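Local coordinates for protein phosphodiesterase (Salpingoeca rosetta, PDB 7D7P) that belongs to the cyclic nucleotide phosphodiesterase family of the HD clan, with an all-helical fold that holds a zinc and a magnesium ion, at residues 223-228 against 248-253. Numbering follows the deposited sequence.
Sequences HTKLSK and RLFVLA
K225 and F250 are the residues where the backbones of 223-228 and 248-253 come nearest, with their CA atoms 8.3 Å apart. Both segments are helical: 223-228 forms the first turns of helix 222-234, and 248-253 lies within helix 245-260. The gap between them is bridged by one aromatic ring. F250 points at the other helix with CG anti to its own backbone N (chi1 172°), and this carries the far end of the ring across. The ring meets the backbone of 223-228 edge-on: F250 CZ lies 3.7 Å from K225 O, and that oxygen sits near the ring plane. The polarised C-H edge of the ring probably makes this approach mildly favourable. Two lysines add their aliphatic parts. K225 CG is 3.9 Å from F250 CE1. K228 CB lies 3.8 Å from F250 CZ, oblique to the ring, and K228 CD is 4.0 Å from F250 CE1. Beyond CG the K228 chain is extended and its amine leads away. The K225 chain instead bends at chi3 and chi4, and its NZ hydrogen-bonds to N216 OD1 and T221 O. The small, partly buried patch pairs two helices of the helical phosphodiesterase domain. The K225 side chain is about 11 Å from the magnesium ion and about 13 Å from the zinc ion, so the patch lies outside the metal site. W323 of helix 305-330 packs on K225, while N212 of helix 200-215 touches A253.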
loop_
_atom_site.group_PDB
_atom_site.type_symbol
_atom_site.label_atom_id
_atom_site.label_comp_id
_atom_site.label_asym_id
_atom_site.label_seq_id
_atom_site.Cartn_x
_atom_site.Cartn_y
_atom_site.Cartn_z
ATOM N N HIS A 223 6.137 -13.033 9.424
ATOM C CA HIS A 223 5.247 -12.200 10.229
ATOM C C HIS A 223 5.681 -12.163 11.693
ATOM O O HIS A 223 5.610 -11.110 12.339
ATOM C CB HIS A 223 3.807 -12.708 10.102
ATOM C CG HIS A 223 2.779 -11.798 10.703
ATOM N ND1 HIS A 223 2.352 -10.639 10.087
ATOM C CD2 HIS A 223 2.090 -11.879 11.866
ATOM C CE1 HIS A 223 1.446 -10.048 10.844
ATOM N NE2 HIS A 223 1.269 -10.779 11.931
ATOM N N THR A 224 6.136 -13.297 12.235
ATOM C CA THR A 224 6.555 -13.316 13.635
ATOM C C THR A 224 7.747 -12.395 13.874
ATOM O O THR A 224 7.794 -11.684 14.885
ATOM C CB THR A 224 6.887 -14.741 14.081
ATOM O OG1 THR A 224 8.071 -15.194 13.411
ATOM C CG2 THR A 224 5.732 -15.688 13.782
ATOM N N LYS A 225 8.719 -12.389 12.959
ATOM C CA LYS A 225 9.854 -11.487 13.117
ATOM C C LYS A 225 9.436 -10.036 12.934
ATOM O O LYS A 225 9.977 -9.149 13.602
ATOM C CB LYS A 225 10.966 -11.854 12.134
ATOM C CG LYS A 225 11.789 -13.061 12.558
ATOM C CD LYS A 225 12.995 -13.260 11.653
ATOM C CE LYS A 225 12.572 -13.660 10.248
ATOM N NZ LYS A 225 11.847 -14.962 10.232
ATOM N N LEU A 226 8.471 -9.776 12.048
ATOM C CA LEU A 226 8.005 -8.409 11.843
ATOM C C LEU A 226 7.311 -7.869 13.090
ATOM O O LEU A 226 7.500 -6.702 13.455
ATOM C CB LEU A 226 7.068 -8.354 10.637
ATOM C CG LEU A 226 6.526 -6.973 10.258
ATOM C CD1 LEU A 226 7.657 -5.977 10.042
ATOM C CD2 LEU A 226 5.638 -7.065 9.028
ATOM N N SER A 227 6.510 -8.707 13.759
ATOM C CA SER A 227 5.825 -8.282 14.978
ATOM C C SER A 227 6.814 -7.968 16.094
ATOM O O SER A 227 6.638 -6.988 16.829
ATOM C CB SER A 227 4.842 -9.359 15.441
ATOM O OG SER A 227 3.891 -9.674 14.438
ATOM N N LYS A 228 7.853 -8.791 16.245
ATOM C CA LYS A 228 8.835 -8.552 17.300
ATOM C C LYS A 228 9.647 -7.294 17.020
ATOM O O LYS A 228 10.001 -6.557 17.949
ATOM C CB LYS A 228 9.749 -9.769 17.450
ATOM C CG LYS A 228 9.012 -11.040 17.851
ATOM C CD LYS A 228 9.945 -12.239 17.896
ATOM C CE LYS A 228 9.187 -13.517 18.227
ATOM N NZ LYS A 228 10.083 -14.708 18.239
ATOM N N ARG A 248 20.867 -10.319 19.914
ATOM C CA ARG A 248 21.790 -10.145 18.796
ATOM C C ARG A 248 21.566 -11.208 17.728
ATOM O O ARG A 248 21.662 -10.920 16.529
ATOM C CB ARG A 248 23.236 -10.179 19.295
ATOM C CG ARG A 248 24.269 -9.888 18.216
ATOM C CD ARG A 248 25.665 -9.724 18.802
ATOM N NE ARG A 248 26.209 -10.978 19.318
ATOM C CZ ARG A 248 26.351 -11.257 20.610
ATOM N NH1 ARG A 248 25.986 -10.369 21.525
ATOM N NH2 ARG A 248 26.857 -12.424 20.988
ATOM N N LEU A 249 21.266 -12.442 18.141
ATOM C CA LEU A 249 20.966 -13.491 17.171
ATOM C C LEU A 249 19.694 -13.173 16.395
ATOM O O LEU A 249 19.610 -13.442 15.189
ATOM C CB LEU A 249 20.844 -14.843 17.875
ATOM C CG LEU A 249 20.511 -16.038 16.975
ATOM C CD1 LEU A 249 21.514 -16.152 15.831
ATOM C CD2 LEU A 249 20.455 -17.333 17.774
ATOM N N PHE A 250 18.692 -12.599 17.068
ATOM C CA PHE A 250 17.477 -12.183 16.376
ATOM C C PHE A 250 17.789 -11.178 15.273
ATOM O O PHE A 250 17.238 -11.265 14.168
ATOM C CB PHE A 250 16.481 -11.594 17.377
ATOM C CG PHE A 250 15.275 -10.958 16.738
ATOM C CD1 PHE A 250 14.227 -11.739 16.280
ATOM C CD2 PHE A 250 15.184 -9.583 16.611
ATOM C CE1 PHE A 250 13.117 -11.160 15.697
ATOM C CE2 PHE A 250 14.075 -8.998 16.029
ATOM C CZ PHE A 250 13.041 -9.788 15.571
ATOM N N VAL A 251 18.678 -10.222 15.555
ATOM C CA VAL A 251 19.052 -9.218 14.563
ATOM C C VAL A 251 19.764 -9.867 13.381
ATOM O O VAL A 251 19.514 -9.517 12.221
ATOM C CB VAL A 251 19.916 -8.125 15.219
ATOM C CG1 VAL A 251 20.558 -7.234 14.162
ATOM C CG2 VAL A 251 19.077 -7.300 16.184
ATOM N N LEU A 252 20.659 -10.821 13.653
ATOM C CA LEU A 252 21.323 -11.536 12.566
ATOM C C LEU A 252 20.314 -12.283 11.702
ATOM O O LEU A 252 20.419 -12.281 10.470
ATOM C CB LEU A 252 22.366 -12.503 13.129
ATOM C CG LEU A 252 23.465 -11.898 14.005
ATOM C CD1 LEU A 252 24.432 -12.975 14.471
ATOM C CD2 LEU A 252 24.201 -10.795 13.262
ATOM N N ALA A 253 19.330 -12.929 12.332
ATOM C CA ALA A 253 18.277 -13.592 11.572
ATOM C C ALA A 253 17.472 -12.587 10.758
ATOM O O ALA A 253 17.078 -12.872 9.621
ATOM C CB ALA A 253 17.364 -14.374 12.517
#